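Local coordinates for COG1633: Uncharacterized conserved protein (PDB 2OH3), which binds zinc within a rubrerythrin-like four-helix bundle of the ferritin clan, its biological role being otherwise uncharacterised, at residues 103-108 with 133-138; 10-15 with 109-114; 19-24 with 48-53; 41-46 with 96-101. One frame throughout, in Å; residues are numbered along the deposited sequence. Where two conformers were deposited one is given.

Interaction 1 of 4, residues 103-108 with 133-138. With ZN (zinc ion), chain B.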
loop_
_atom_site.group_PDB
_atom_site.type_symbol
_atom_site.label_atom_id
_atom_site.label_comp_id
_atom_site.label_asym_id
_atom_site.label_seq_id
_atom_site.Cartn_x
_atom_site.Cartn_y
_atom_site.Cartn_z
ATOM N N ASP A 103 -12.031 4.039 8.116
ATOM C CA ASP A 103 -10.731 4.640 8.444
ATOM C C ASP A 103 -10.072 5.389 7.297
ATOM O O ASP A 103 -9.608 6.518 7.437
ATOM C CB ASP A 103 -9.758 3.562 8.899
ATOM C CG ASP A 103 -9.953 3.179 10.329
ATOM O OD1 ASP A 103 -10.794 3.828 11.017
ATOM O OD2 ASP A 103 -9.318 2.173 10.736
ATOM N N ASN A 104 -10.067 4.758 6.144
ATOM C CA ASN A 104 -9.466 5.348 4.977
ATOM C C ASN A 104 -10.299 6.405 4.268
ATOM O O ASN A 104 -9.749 7.318 3.689
ATOM C CB ASN A 104 -8.997 4.219 4.090
ATOM C CG ASN A 104 -7.888 3.472 4.727
ATOM O OD1 ASN A 104 -6.791 3.998 4.810
ATOM N ND2 ASN A 104 -8.166 2.260 5.260
ATOM N N GLU A 105 -11.626 6.307 4.338
ATOM C CA GLU A 105 -12.507 7.381 3.910
ATOM C C GLU A 105 -12.200 8.633 4.692
ATOM O O GLU A 105 -12.149 9.703 4.125
ATOM C CB GLU A 105 -13.980 7.021 4.175
ATOM C CG GLU A 105 -14.583 6.009 3.235
ATOM C CD GLU A 105 -14.877 6.587 1.887
ATOM O OE1 GLU A 105 -15.013 7.813 1.799
ATOM O OE2 GLU A 105 -14.983 5.825 0.910
ATOM N N ILE A 106 -12.058 8.476 6.015
ATOM C CA ILE A 106 -11.721 9.573 6.916
ATOM C C ILE A 106 -10.355 10.212 6.608
ATOM O O ILE A 106 -10.227 11.443 6.616
ATOM C CB ILE A 106 -11.723 9.132 8.391
ATOM C CG1 ILE A 106 -13.143 8.812 8.861
ATOM C CG2 ILE A 106 -11.185 10.262 9.277
ATOM C CD1 ILE A 106 -13.234 8.243 10.308
ATOM N N ARG A 107 -9.353 9.393 6.344
ATOM C CA ARG A 107 -8.053 9.919 5.929
ATOM C C ARG A 107 -8.173 10.740 4.638
ATOM O O ARG A 107 -7.591 11.799 4.525
ATOM C CB ARG A 107 -7.024 8.795 5.778
ATOM C CG ARG A 107 -6.630 8.194 7.116
ATOM C CD ARG A 107 -5.587 7.070 7.034
ATOM N NE ARG A 107 -5.616 6.283 8.269
ATOM N N GLY A 108 -8.942 10.274 3.671
ATOM C CA GLY A 108 -9.117 11.048 2.455
ATOM C C GLY A 108 -9.827 12.366 2.723
ATOM O O GLY A 108 -9.396 13.397 2.247
ATOM N N ALA A 133 -16.731 17.488 1.839
ATOM C CA ALA A 133 -18.138 17.344 2.199
ATOM C C ALA A 133 -18.706 16.019 1.701
ATOM O O ALA A 133 -19.456 15.353 2.422
ATOM C CB ALA A 133 -18.975 18.529 1.668
ATOM N N GLU A 134 -18.373 15.645 0.470
ATOM C CA GLU A 134 -18.835 14.358 -0.041
ATOM C C GLU A 134 -18.178 13.162 0.673
ATOM O O GLU A 134 -18.858 12.181 0.956
ATOM C CB GLU A 134 -18.638 14.256 -1.561
ATOM C CG GLU A 134 -19.100 12.930 -2.189
ATOM C CD GLU A 134 -20.597 12.815 -2.445
ATOM O OE1 GLU A 134 -21.305 13.843 -2.526
ATOM O OE2 GLU A 134 -21.062 11.668 -2.594
ATOM N N GLU A 135 -16.891 13.227 0.966
ATOM C CA GLU A 135 -16.267 12.127 1.658
ATOM C C GLU A 135 -16.890 11.973 3.013
ATOM O O GLU A 135 -17.051 10.857 3.472
ATOM C CB GLU A 135 -14.742 12.310 1.727
ATOM C CG GLU A 135 -14.139 12.289 0.316
ATOM C CD GLU A 135 -14.579 11.055 -0.457
ATOM O OE1 GLU A 135 -14.508 9.983 0.129
ATOM O OE2 GLU A 135 -15.053 11.146 -1.602
ATOM N N ALA A 136 -17.284 13.095 3.621
ATOM C CA ALA A 136 -17.947 13.130 4.934
ATOM C C ALA A 136 -19.280 12.416 4.902
ATOM O O ALA A 136 -19.657 11.720 5.848
ATOM C CB ALA A 136 -18.144 14.581 5.408
ATOM N N GLU A 137 -19.986 12.538 3.788
ATOM C CA GLU A 137 -21.241 11.801 3.634
ATOM C C GLU A 137 -20.949 10.312 3.566
ATOM O O GLU A 137 -21.774 9.519 3.963
ATOM C CB GLU A 137 -21.963 12.214 2.372
ATOM C CG GLU A 137 -22.529 13.573 2.448
ATOM C CD GLU A 137 -23.184 13.956 1.136
ATOM O OE1 GLU A 137 -24.314 13.485 0.881
ATOM O OE2 GLU A 137 -22.567 14.713 0.350
ATOM N N HIS A 138 -19.795 9.931 3.039
ATOM C CA HIS A 138 -19.444 8.491 2.978
ATOM C C HIS A 138 -19.163 7.916 4.343
ATOM O O HIS A 138 -19.562 6.790 4.648
ATOM C CB HIS A 138 -18.243 8.262 2.104
ATOM C CG HIS A 138 -18.467 8.660 0.687
ATOM N ND1 HIS A 138 -17.462 8.672 -0.255
ATOM C CD2 HIS A 138 -19.589 9.064 0.045
ATOM C CE1 HIS A 138 -17.950 9.079 -1.413
ATOM N NE2 HIS A 138 -19.240 9.306 -1.267
HETATM ZN ZN ZN B . -15.430 8.368 -0.065
HETATM O O HOH W 1 -11.991 9.803 1.468
#
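Glu105, Glu135 and His138 converge on one zinc ion from two neighbouring helices. Glu105 OE1 lies 2.0 Å from the zinc, Glu135 OE1 1.9 Å and His138 ND1 2.1 Å; a further ligand atom comes from outside the two segments. Both glutamate chains bend at chi2 (-74° in Glu105, -52° in Glu135), curling their carboxylates to the metal. Both bind chiefly through OE1, Glu105 OE2 standing farther from the zinc at 2.8 Å. The two OE1 atoms are 2.8 Å apart, a spacing that the shared cation makes tolerable. The carboxylate planes are nearly coplanar (17° apart), whereas the imidazole is turned steeply against that of Glu105, whose OE1 sits at the ring edge, in plane. The site resembles the Glu-x-x-His ligand pattern of rubrerythrin and ferritin metal centres, here with a single zinc. In the second shell, His138 NE2 donates to Glu134 OE2 at 3.3 Å, in one of two Glu134 conformers; this long, tilted bond may help to hold a ring already fixed by zinc at ND1. A water donates to Glu105 O and to Glu135 OE1, linking the metal ligand to the opposing backbone. Glu105 OE2 is hydrogen-bonded to Tyr24 OH from helix 6-33.

Interaction 2 of 4, residues 10-15 with 109-114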
loop_
_atom_site.group_PDB
_atom_site.type_symbol
_atom_site.label_atom_id
_atom_site.label_comp_id
_atom_site.label_asym_id
_atom_site.label_seq_id
_atom_site.Cartn_x
_atom_site.Cartn_y
_atom_site.Cartn_z
ATOM N N LEU A 10 -4.867 17.995 -7.599
ATOM C CA LEU A 10 -5.459 17.076 -8.552
ATOM C C LEU A 10 -4.697 15.737 -8.587
ATOM O O LEU A 10 -5.324 14.692 -8.694
ATOM C CB LEU A 10 -5.537 17.711 -9.928
ATOM C CG LEU A 10 -6.490 18.931 -9.981
ATOM C CD1 LEU A 10 -6.463 19.506 -11.380
ATOM C CD2 LEU A 10 -7.920 18.562 -9.541
ATOM N N ALA A 11 -3.381 15.763 -8.438
ATOM C CA ALA A 11 -2.581 14.531 -8.346
ATOM C C ALA A 11 -2.972 13.728 -7.137
ATOM O O ALA A 11 -3.103 12.493 -7.214
ATOM C CB ALA A 11 -1.066 14.835 -8.332
ATOM N N HIS A 12 -3.180 14.409 -6.015
ATOM C CA HIS A 12 -3.640 13.736 -4.817
ATOM C C HIS A 12 -5.029 13.131 -5.033
ATOM O O HIS A 12 -5.274 11.944 -4.812
ATOM C CB HIS A 12 -3.657 14.680 -3.620
ATOM C CG HIS A 12 -2.369 14.726 -2.868
ATOM N ND1 HIS A 12 -1.298 15.515 -3.257
ATOM C CD2 HIS A 12 -1.984 14.111 -1.722
ATOM C CE1 HIS A 12 -0.308 15.370 -2.394
ATOM N NE2 HIS A 12 -0.696 14.521 -1.459
ATOM N N ALA A 13 -5.948 13.939 -5.507
ATOM C CA ALA A 13 -7.290 13.468 -5.733
ATOM C C ALA A 13 -7.368 12.258 -6.664
ATOM O O ALA A 13 -8.097 11.306 -6.371
ATOM C CB ALA A 13 -8.162 14.625 -6.233
ATOM N N ILE A 14 -6.634 12.262 -7.779
ATOM C CA ILE A 14 -6.646 11.136 -8.698
ATOM C C ILE A 14 -6.100 9.882 -8.013
ATOM O O ILE A 14 -6.602 8.772 -8.183
ATOM C CB ILE A 14 -5.794 11.400 -9.953
ATOM C CG1 ILE A 14 -6.477 12.429 -10.819
ATOM C CG2 ILE A 14 -5.652 10.144 -10.783
ATOM C CD1 ILE A 14 -5.623 12.894 -11.997
ATOM N N ALA A 15 -5.027 10.059 -7.282
ATOM C CA ALA A 15 -4.370 8.930 -6.672
ATOM C C ALA A 15 -5.262 8.344 -5.609
ATOM O O ALA A 15 -5.336 7.122 -5.481
ATOM C CB ALA A 15 -3.015 9.332 -6.127
HETATM N N MSE A 109 -10.899 12.331 3.520
HETATM C CA MSE A 109 -11.633 13.523 3.926
HETATM C C MSE A 109 -10.715 14.525 4.532
HETATM O O MSE A 109 -10.783 15.717 4.206
HETATM C CB MSE A 109 -12.693 13.184 4.972
HETATM C CG MSE A 109 -13.646 14.295 5.294
HETATM SE SE MSE A 109 -14.681 13.850 6.859
HETATM C CE MSE A 109 -13.321 13.767 8.136
ATOM N N GLU A 110 -9.887 14.055 5.467
ATOM C CA GLU A 110 -8.955 14.930 6.136
ATOM C C GLU A 110 -7.943 15.571 5.198
ATOM O O GLU A 110 -7.616 16.737 5.377
ATOM C CB GLU A 110 -8.259 14.188 7.269
ATOM C CG GLU A 110 -9.193 14.033 8.488
ATOM C CD GLU A 110 -8.527 13.343 9.648
ATOM O OE1 GLU A 110 -7.438 12.748 9.435
ATOM O OE2 GLU A 110 -9.103 13.399 10.760
ATOM N N TYR A 111 -7.443 14.832 4.214
ATOM C CA TYR A 111 -6.583 15.460 3.186
ATOM C C TYR A 111 -7.270 16.608 2.450
ATOM O O TYR A 111 -6.707 17.693 2.232
ATOM C CB TYR A 111 -6.085 14.466 2.132
ATOM C CG TYR A 111 -5.416 15.242 0.994
ATOM C CD1 TYR A 111 -4.153 15.781 1.154
ATOM C CD2 TYR A 111 -6.098 15.530 -0.166
ATOM C CE1 TYR A 111 -3.561 16.554 0.162
ATOM C CE2 TYR A 111 -5.493 16.301 -1.200
ATOM C CZ TYR A 111 -4.246 16.785 -1.028
ATOM O OH TYR A 111 -3.635 17.551 -1.994
ATOM N N TYR A 112 -8.484 16.361 2.012
ATOM C CA TYR A 112 -9.243 17.402 1.349
ATOM C C TYR A 112 -9.489 18.613 2.250
ATOM O O TYR A 112 -9.315 19.731 1.823
ATOM C CB TYR A 112 -10.548 16.836 0.827
ATOM C CG TYR A 112 -10.369 15.847 -0.331
ATOM C CD1 TYR A 112 -9.531 16.115 -1.397
ATOM C CD2 TYR A 112 -11.044 14.634 -0.323
ATOM C CE1 TYR A 112 -9.382 15.176 -2.472
ATOM C CE2 TYR A 112 -10.906 13.708 -1.338
ATOM C CZ TYR A 112 -10.091 13.983 -2.421
ATOM O OH TYR A 112 -9.975 13.031 -3.424
ATOM N N LYS A 113 -9.886 18.396 3.494
ATOM C CA LYS A 113 -10.108 19.517 4.410
ATOM C C LYS A 113 -8.851 20.340 4.667
ATOM O O LYS A 113 -8.898 21.567 4.791
ATOM C CB LYS A 113 -10.599 18.989 5.747
ATOM C CG LYS A 113 -12.021 18.488 5.738
ATOM C CD LYS A 113 -12.363 17.801 7.057
ATOM C CE LYS A 113 -12.452 18.752 8.215
ATOM N NZ LYS A 113 -13.532 19.757 7.975
ATOM N N GLU A 114 -7.733 19.643 4.806
ATOM C CA GLU A 114 -6.443 20.271 5.078
ATOM C C GLU A 114 -5.973 21.105 3.869
ATOM O O GLU A 114 -5.440 22.198 4.022
ATOM C CB GLU A 114 -5.422 19.156 5.393
ATOM C CG GLU A 114 -4.172 19.579 6.096
ATOM C CD GLU A 114 -4.434 19.994 7.527
ATOM O OE1 GLU A 114 -5.444 19.534 8.122
ATOM O OE2 GLU A 114 -3.621 20.794 8.048
#
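His12 of helix 6-33 lays its imidazole against the phenol ring of Tyr111 on helix 94-118. The two planes are only 9° apart and the centroids 4.4 Å, which defines an offset stack. Followed outward, the histidine starts at CB, which sits 3.3 Å from Tyr111 OH and nearly as close to Tyr111 CZ. CG comes next, 3.2 Å from the same hydroxyl oxygen, so the phenol's outer end overlaps the root of the imidazole. CD2 passes over the Tyr111 face, nearest CE1 at 3.5 Å, and NE2 beyond it also has CE1 as its nearest neighbour on Tyr111. On the other branch, ND1 is hydrogen-bonded to Glu8 O one turn earlier in its own helix, a bond that limits rotation of the ring, and His12 CE1 at the tip comes no nearer to Tyr111 than 4.0 Å, at OH. Tyr111 reaches across because its CG is anti to the backbone N (chi1 170°), extending the ring toward helix 6-33.

Beside the stack, Tyr112 meets Ala13 differently. Its hydroxyl oxygen is 3.6 Å from Ala13 CA, and Ala13 CB lies in the plane of the phenol at its edge, 4.0 Å from CE1. Leu16, from the next turn of helix 6-33, packs on both tyrosines. The contact therefore rests on the His12-Tyr111 stack and on van der Waals packing of Ala13 against the Tyr112 edge; since a carbonyl can only accept, ND1 probably carries a hydrogen.

Interaction 3 of 4, residues 19-24 with 48-53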
loop_
_atom_site.group_PDB
_atom_site.type_symbol
_atom_site.label_atom_id
_atom_site.label_comp_id
_atom_site.label_asym_id
_atom_site.label_seq_id
_atom_site.Cartn_x
_atom_site.Cartn_y
_atom_site.Cartn_z
ATOM N N GLU A 19 -6.744 4.553 -5.899
ATOM C CA GLU A 19 -6.561 3.691 -4.757
ATOM C C GLU A 19 -7.916 3.207 -4.237
ATOM O O GLU A 19 -8.088 2.026 -4.069
ATOM C CB GLU A 19 -5.741 4.391 -3.657
ATOM C CG GLU A 19 -5.672 3.615 -2.348
ATOM C CD GLU A 19 -4.691 2.436 -2.353
ATOM O OE1 GLU A 19 -4.143 2.072 -3.404
ATOM O OE2 GLU A 19 -4.417 1.866 -1.263
ATOM N N ALA A 20 -8.872 4.097 -3.988
ATOM C CA ALA A 20 -10.182 3.690 -3.470
ATOM C C ALA A 20 -10.873 2.661 -4.357
ATOM O O ALA A 20 -11.398 1.671 -3.868
ATOM C CB ALA A 20 -11.086 4.869 -3.260
ATOM N N ALA A 21 -10.888 2.883 -5.660
ATOM C CA ALA A 21 -11.476 1.912 -6.559
ATOM C C ALA A 21 -10.899 0.519 -6.414
ATOM O O ALA A 21 -11.654 -0.444 -6.430
ATOM C CB ALA A 21 -11.347 2.356 -8.013
ATOM N N GLU A 22 -9.580 0.397 -6.379
ATOM C CA GLU A 22 -8.934 -0.889 -6.198
ATOM C C GLU A 22 -9.240 -1.528 -4.866
ATOM O O GLU A 22 -9.423 -2.732 -4.792
ATOM C CB GLU A 22 -7.406 -0.756 -6.245
ATOM C CG GLU A 22 -6.859 -0.551 -7.614
ATOM C CD GLU A 22 -5.378 -0.204 -7.580
ATOM O OE1 GLU A 22 -4.684 -0.615 -6.591
ATOM O OE2 GLU A 22 -4.935 0.455 -8.566
ATOM N N ARG A 23 -9.223 -0.740 -3.808
ATOM C CA ARG A 23 -9.400 -1.290 -2.459
ATOM C C ARG A 23 -10.835 -1.766 -2.211
ATOM O O ARG A 23 -11.068 -2.779 -1.546
ATOM C CB ARG A 23 -9.066 -0.260 -1.406
ATOM C CG ARG A 23 -7.597 0.219 -1.338
ATOM C CD ARG A 23 -6.640 -0.774 -0.762
ATOM N NE ARG A 23 -6.437 -1.924 -1.625
ATOM C CZ ARG A 23 -5.886 -1.924 -2.834
ATOM N NH1 ARG A 23 -5.413 -0.835 -3.404
ATOM N NH2 ARG A 23 -5.789 -3.064 -3.493
ATOM N N TYR A 24 -11.782 -0.963 -2.667
ATOM C CA TYR A 24 -13.204 -1.352 -2.661
ATOM C C TYR A 24 -13.581 -2.545 -3.526
ATOM O O TYR A 24 -14.402 -3.324 -3.099
ATOM C CB TYR A 24 -14.072 -0.163 -2.995
ATOM C CG TYR A 24 -14.299 0.772 -1.822
ATOM C CD1 TYR A 24 -14.939 0.319 -0.681
ATOM C CD2 TYR A 24 -13.940 2.104 -1.883
ATOM C CE1 TYR A 24 -15.161 1.143 0.398
ATOM C CE2 TYR A 24 -14.214 2.967 -0.833
ATOM C CZ TYR A 24 -14.791 2.454 0.329
ATOM O OH TYR A 24 -15.078 3.239 1.407
ATOM N N ARG A 48 -17.723 2.196 -7.625
ATOM C CA ARG A 48 -18.303 2.865 -8.788
ATOM C C ARG A 48 -18.232 4.367 -8.656
ATOM O O ARG A 48 -17.969 5.047 -9.631
ATOM C CB ARG A 48 -19.743 2.401 -9.019
ATOM C CG ARG A 48 -20.429 3.097 -10.190
ATOM C CD ARG A 48 -19.777 2.734 -11.470
ATOM N NE ARG A 48 -20.441 3.408 -12.583
ATOM C CZ ARG A 48 -19.851 3.721 -13.733
ATOM N NH1 ARG A 48 -18.559 3.430 -13.947
ATOM N NH2 ARG A 48 -20.556 4.345 -14.679
ATOM N N PHE A 49 -18.475 4.894 -7.454
ATOM C CA PHE A 49 -18.318 6.311 -7.202
ATOM C C PHE A 49 -16.857 6.701 -7.527
ATOM O O PHE A 49 -16.614 7.757 -8.159
ATOM C CB PHE A 49 -18.672 6.666 -5.737
ATOM C CG PHE A 49 -18.269 8.069 -5.349
ATOM C CD1 PHE A 49 -16.965 8.354 -4.967
ATOM C CD2 PHE A 49 -19.176 9.103 -5.404
ATOM C CE1 PHE A 49 -16.572 9.666 -4.618
ATOM C CE2 PHE A 49 -18.785 10.427 -5.076
ATOM C CZ PHE A 49 -17.485 10.693 -4.678
ATOM N N SER A 50 -15.882 5.878 -7.099
ATOM C CA SER A 50 -14.469 6.184 -7.386
ATOM C C SER A 50 -14.200 6.384 -8.869
ATOM O O SER A 50 -13.565 7.331 -9.251
ATOM C CB SER A 50 -13.535 5.090 -6.917
ATOM O OG SER A 50 -12.251 5.332 -7.453
ATOM N N THR A 51 -14.666 5.463 -9.687
ATOM C CA THR A 51 -14.497 5.537 -11.112
ATOM C C THR A 51 -15.084 6.806 -11.697
ATOM O O THR A 51 -14.427 7.477 -12.500
ATOM C CB THR A 51 -15.151 4.331 -11.754
ATOM O OG1 THR A 51 -14.512 3.167 -11.227
ATOM C CG2 THR A 51 -15.032 4.379 -13.244
ATOM N N LEU A 52 -16.318 7.120 -11.306
ATOM C CA LEU A 52 -17.017 8.301 -11.803
ATOM C C LEU A 52 -16.328 9.592 -11.404
ATOM O O LEU A 52 -16.093 10.474 -12.233
ATOM C CB LEU A 52 -18.465 8.310 -11.304
ATOM C CG LEU A 52 -19.373 7.250 -11.913
ATOM C CD1 LEU A 52 -20.715 7.293 -11.241
ATOM C CD2 LEU A 52 -19.536 7.465 -13.412
ATOM N N HIS A 53 -15.995 9.682 -10.129
ATOM C CA HIS A 53 -15.294 10.819 -9.567
ATOM C C HIS A 53 -13.859 10.964 -10.095
ATOM O O HIS A 53 -13.422 12.051 -10.475
ATOM C CB HIS A 53 -15.252 10.717 -8.016
ATOM C CG HIS A 53 -15.017 12.034 -7.346
ATOM N ND1 HIS A 53 -14.000 12.253 -6.436
ATOM C CD2 HIS A 53 -15.655 13.226 -7.496
ATOM C CE1 HIS A 53 -14.034 13.519 -6.045
ATOM N NE2 HIS A 53 -15.028 14.129 -6.667
#
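Ser50 OG is hydrogen-bonded to Glu17 O, the hydroxyl donating to the carbonyl, and lies 3.2 Å from Ala21 CB. OG is anti to the backbone N (chi1 169°), which extends it out from helix 37-61; Ser50 was modelled in two conformers, however, and what OG touches holds for this one alone. Ser50 CB stands 3.7 Å from Ala21 CB, while Ala20 borders the oxygen more loosely. The firmer evidence is in the backbones: with such small alanine and serine side chains between them, helices 6-33 and 37-61 approach until Ala21 CA and Ser50 CA are 5.3 Å apart.

On helix 6-33, Arg23 NH1 forms salt bridges with Glu22 OE1 at 3.3 Å and, through a weaker bond, with Glu19 OE1. Glu19 OE2 also bridges to Arg75 of the second subunit, so this network reaches the dimer interface. Toward the bundle interior, Tyr24 packs on Leu142, and Phe49 touches Glu134 and Glu135, placing helix 122-148 beside the paired helices 6-33 and 37-61.

Interaction 4 of 4, residues 41-46 with 96-101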
loop_
_atom_site.group_PDB
_atom_site.type_symbol
_atom_site.label_atom_id
_atom_site.label_comp_id
_atom_site.label_asym_id
_atom_site.label_seq_id
_atom_site.Cartn_x
_atom_site.Cartn_y
_atom_site.Cartn_z
ATOM N N THR A 41 -22.221 -5.225 -1.900
ATOM C CA THR A 41 -22.892 -4.175 -2.674
ATOM C C THR A 41 -22.593 -2.740 -2.189
ATOM O O THR A 41 -22.417 -1.846 -3.023
ATOM C CB THR A 41 -24.404 -4.457 -2.790
ATOM O OG1 THR A 41 -24.588 -5.801 -3.261
ATOM C CG2 THR A 41 -25.052 -3.524 -3.777
ATOM N N VAL A 42 -22.465 -2.511 -0.874
ATOM C CA VAL A 42 -22.023 -1.218 -0.380
ATOM C C VAL A 42 -20.662 -0.867 -1.016
ATOM O O VAL A 42 -20.428 0.269 -1.457
ATOM C CB VAL A 42 -21.865 -1.218 1.197
ATOM C CG1 VAL A 42 -21.058 -0.032 1.675
ATOM C CG2 VAL A 42 -23.217 -1.238 1.892
ATOM N N PHE A 43 -19.765 -1.843 -1.038
ATOM C CA PHE A 43 -18.427 -1.671 -1.626
ATOM C C PHE A 43 -18.402 -1.596 -3.175
ATOM O O PHE A 43 -17.537 -0.916 -3.755
ATOM C CB PHE A 43 -17.503 -2.798 -1.172
ATOM C CG PHE A 43 -17.276 -2.857 0.327
ATOM C CD1 PHE A 43 -17.268 -1.718 1.089
ATOM C CD2 PHE A 43 -17.018 -4.075 0.956
ATOM C CE1 PHE A 43 -17.050 -1.792 2.430
ATOM C CE2 PHE A 43 -16.839 -4.138 2.319
ATOM C CZ PHE A 43 -16.843 -3.018 3.035
ATOM N N ARG A 44 -19.335 -2.258 -3.839
ATOM C CA ARG A 44 -19.436 -2.037 -5.282
ATOM C C ARG A 44 -19.860 -0.600 -5.579
ATOM O O ARG A 44 -19.361 0.018 -6.520
ATOM C CB ARG A 44 -20.380 -3.017 -5.952
ATOM C CG ARG A 44 -19.958 -4.411 -5.832
ATOM C CD ARG A 44 -18.830 -4.802 -6.761
ATOM N NE ARG A 44 -18.644 -6.227 -6.554
ATOM C CZ ARG A 44 -17.503 -6.894 -6.648
ATOM N NH1 ARG A 44 -16.366 -6.279 -7.018
ATOM N NH2 ARG A 44 -17.530 -8.202 -6.366
ATOM N N ASP A 45 -20.763 -0.066 -4.767
ATOM C CA ASP A 45 -21.305 1.274 -4.953
ATOM C C ASP A 45 -20.168 2.282 -4.822
ATOM O O ASP A 45 -19.984 3.183 -5.658
ATOM C CB ASP A 45 -22.394 1.497 -3.911
ATOM C CG ASP A 45 -23.160 2.809 -4.082
ATOM O OD1 ASP A 45 -23.538 3.191 -5.216
ATOM O OD2 ASP A 45 -23.413 3.446 -3.031
HETATM N N MSE A 46 -19.372 2.084 -3.791
HETATM C CA MSE A 46 -18.228 2.942 -3.512
HETATM C C MSE A 46 -17.174 2.873 -4.617
HETATM O O MSE A 46 -16.604 3.902 -4.975
HETATM C CB MSE A 46 -17.601 2.576 -2.162
HETATM C CG MSE A 46 -18.397 2.887 -0.839
HETATM SE SE MSE A 46 -18.772 4.823 -0.585
HETATM C CE MSE A 46 -17.374 5.430 -0.814
ATOM N N HIS A 96 -15.232 -5.799 10.215
ATOM C CA HIS A 96 -13.844 -5.371 10.057
ATOM C C HIS A 96 -13.550 -4.697 8.714
ATOM O O HIS A 96 -12.754 -3.760 8.650
ATOM C CB HIS A 96 -12.904 -6.550 10.293
ATOM C CG HIS A 96 -12.829 -6.979 11.729
ATOM N ND1 HIS A 96 -12.778 -8.304 12.110
ATOM C CD2 HIS A 96 -12.784 -6.256 12.873
ATOM C CE1 HIS A 96 -12.701 -8.375 13.426
ATOM N NE2 HIS A 96 -12.707 -7.148 13.913
ATOM N N ALA A 97 -14.205 -5.133 7.642
ATOM C CA ALA A 97 -14.017 -4.512 6.340
ATOM C C ALA A 97 -14.597 -3.097 6.319
ATOM O O ALA A 97 -13.955 -2.143 5.812
ATOM C CB ALA A 97 -14.616 -5.403 5.252
ATOM N N LEU A 98 -15.786 -2.944 6.898
ATOM C CA LEU A 98 -16.439 -1.662 6.933
ATOM C C LEU A 98 -15.640 -0.645 7.738
ATOM O O LEU A 98 -15.577 0.521 7.373
ATOM C CB LEU A 98 -17.826 -1.776 7.546
ATOM C CG LEU A 98 -19.008 -2.372 6.819
ATOM C CD1 LEU A 98 -20.148 -2.685 7.831
ATOM C CD2 LEU A 98 -19.510 -1.438 5.724
ATOM N N ARG A 99 -15.119 -1.065 8.891
ATOM C CA ARG A 99 -14.308 -0.188 9.720
ATOM C C ARG A 99 -13.004 0.203 9.037
ATOM O O ARG A 99 -12.548 1.303 9.206
ATOM C CB ARG A 99 -14.010 -0.843 11.055
ATOM C CG ARG A 99 -15.240 -0.753 11.997
ATOM C CD ARG A 99 -14.946 -0.944 13.484
ATOM N NE ARG A 99 -14.163 0.120 14.117
ATOM C CZ ARG A 99 -14.557 1.386 14.313
ATOM N NH1 ARG A 99 -15.740 1.853 13.882
ATOM N NH2 ARG A 99 -13.733 2.223 14.928
ATOM N N TYR A 100 -12.396 -0.739 8.326
ATOM C CA TYR A 100 -11.172 -0.489 7.558
ATOM C C TYR A 100 -11.479 0.544 6.471
ATOM O O TYR A 100 -10.735 1.539 6.234
ATOM C CB TYR A 100 -10.698 -1.826 6.916
ATOM C CG TYR A 100 -9.512 -1.686 5.968
ATOM C CD1 TYR A 100 -8.332 -1.105 6.403
ATOM C CD2 TYR A 100 -9.582 -2.131 4.656
ATOM C CE1 TYR A 100 -7.251 -0.948 5.560
ATOM C CE2 TYR A 100 -8.493 -1.988 3.803
ATOM C CZ TYR A 100 -7.337 -1.401 4.279
ATOM O OH TYR A 100 -6.239 -1.260 3.471
ATOM N N ALA A 101 -12.581 0.323 5.795
ATOM C CA ALA A 101 -12.972 1.248 4.712
ATOM C C ALA A 101 -13.239 2.627 5.281
ATOM O O ALA A 101 -12.751 3.634 4.791
ATOM C CB ALA A 101 -14.232 0.735 3.979
#
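Phe43 points its ring from helix 37-61 into a surface of helix 94-118 built by Ala97, Leu98 and Ala101. Its CG is anti to the carbonyl carbon (chi1 -62°), which sends the ring across so that its far end does the touching. CE2 lies 3.9 Å from Ala97 CB, CE1 lies 4.1 Å from Ala101 CB, and CZ between them is 4.1 Å from Leu98 CD2. Both alanine methyls approach obliquely, neither squarely over the face nor at the edge, whereas the Leu98 backbone N stands at the ring edge near its plane, 4.0 Å from CZ. The ring tip thus fits between successive turns, with Ala97 and Ala101 four residues apart.

In Leu98, CD1 continues the chain (chi2 165°), while the other branch, CD2, is turned toward Phe43 CZ and CE1. All four residues are buried, and their side-chain contacts are apolar. The Phe43 ring bridges segments 41-46 and 96-101, whose axes are 11.9 Å apart and run in similar directions, 25° from parallel. Leu27 and Met31 of helix 6-33 also pack on Phe43, and Leu142 and Ile146 of helix 122-148 on Leu98. Side chains from all four helices meeting in this way form part of the hydrophobic core, as expected of a ferritin-like four-helix bundle.

Overall arrangement
Four long helices, 6-33, 37-61, 94-118 and 122-148, carry all the contacts. Interaction 3 joins the first two, interaction 4 the second and third, interaction 2 the first and third, and interaction 1 the last two. Helix 94-118 takes part in three of them. Interactions 2 and 4 lie on opposite sides of the chain's centre, about 20 Å between centres, while interaction 1 is about 10 to 13 Å from each of the others and touches all three. Along the chain, interactions 3 and 4 both close before interaction 1 opens. The zinc ligands of interaction 1 thus come from the last two helices, while helices 6-33 and 37-61 pack around the site.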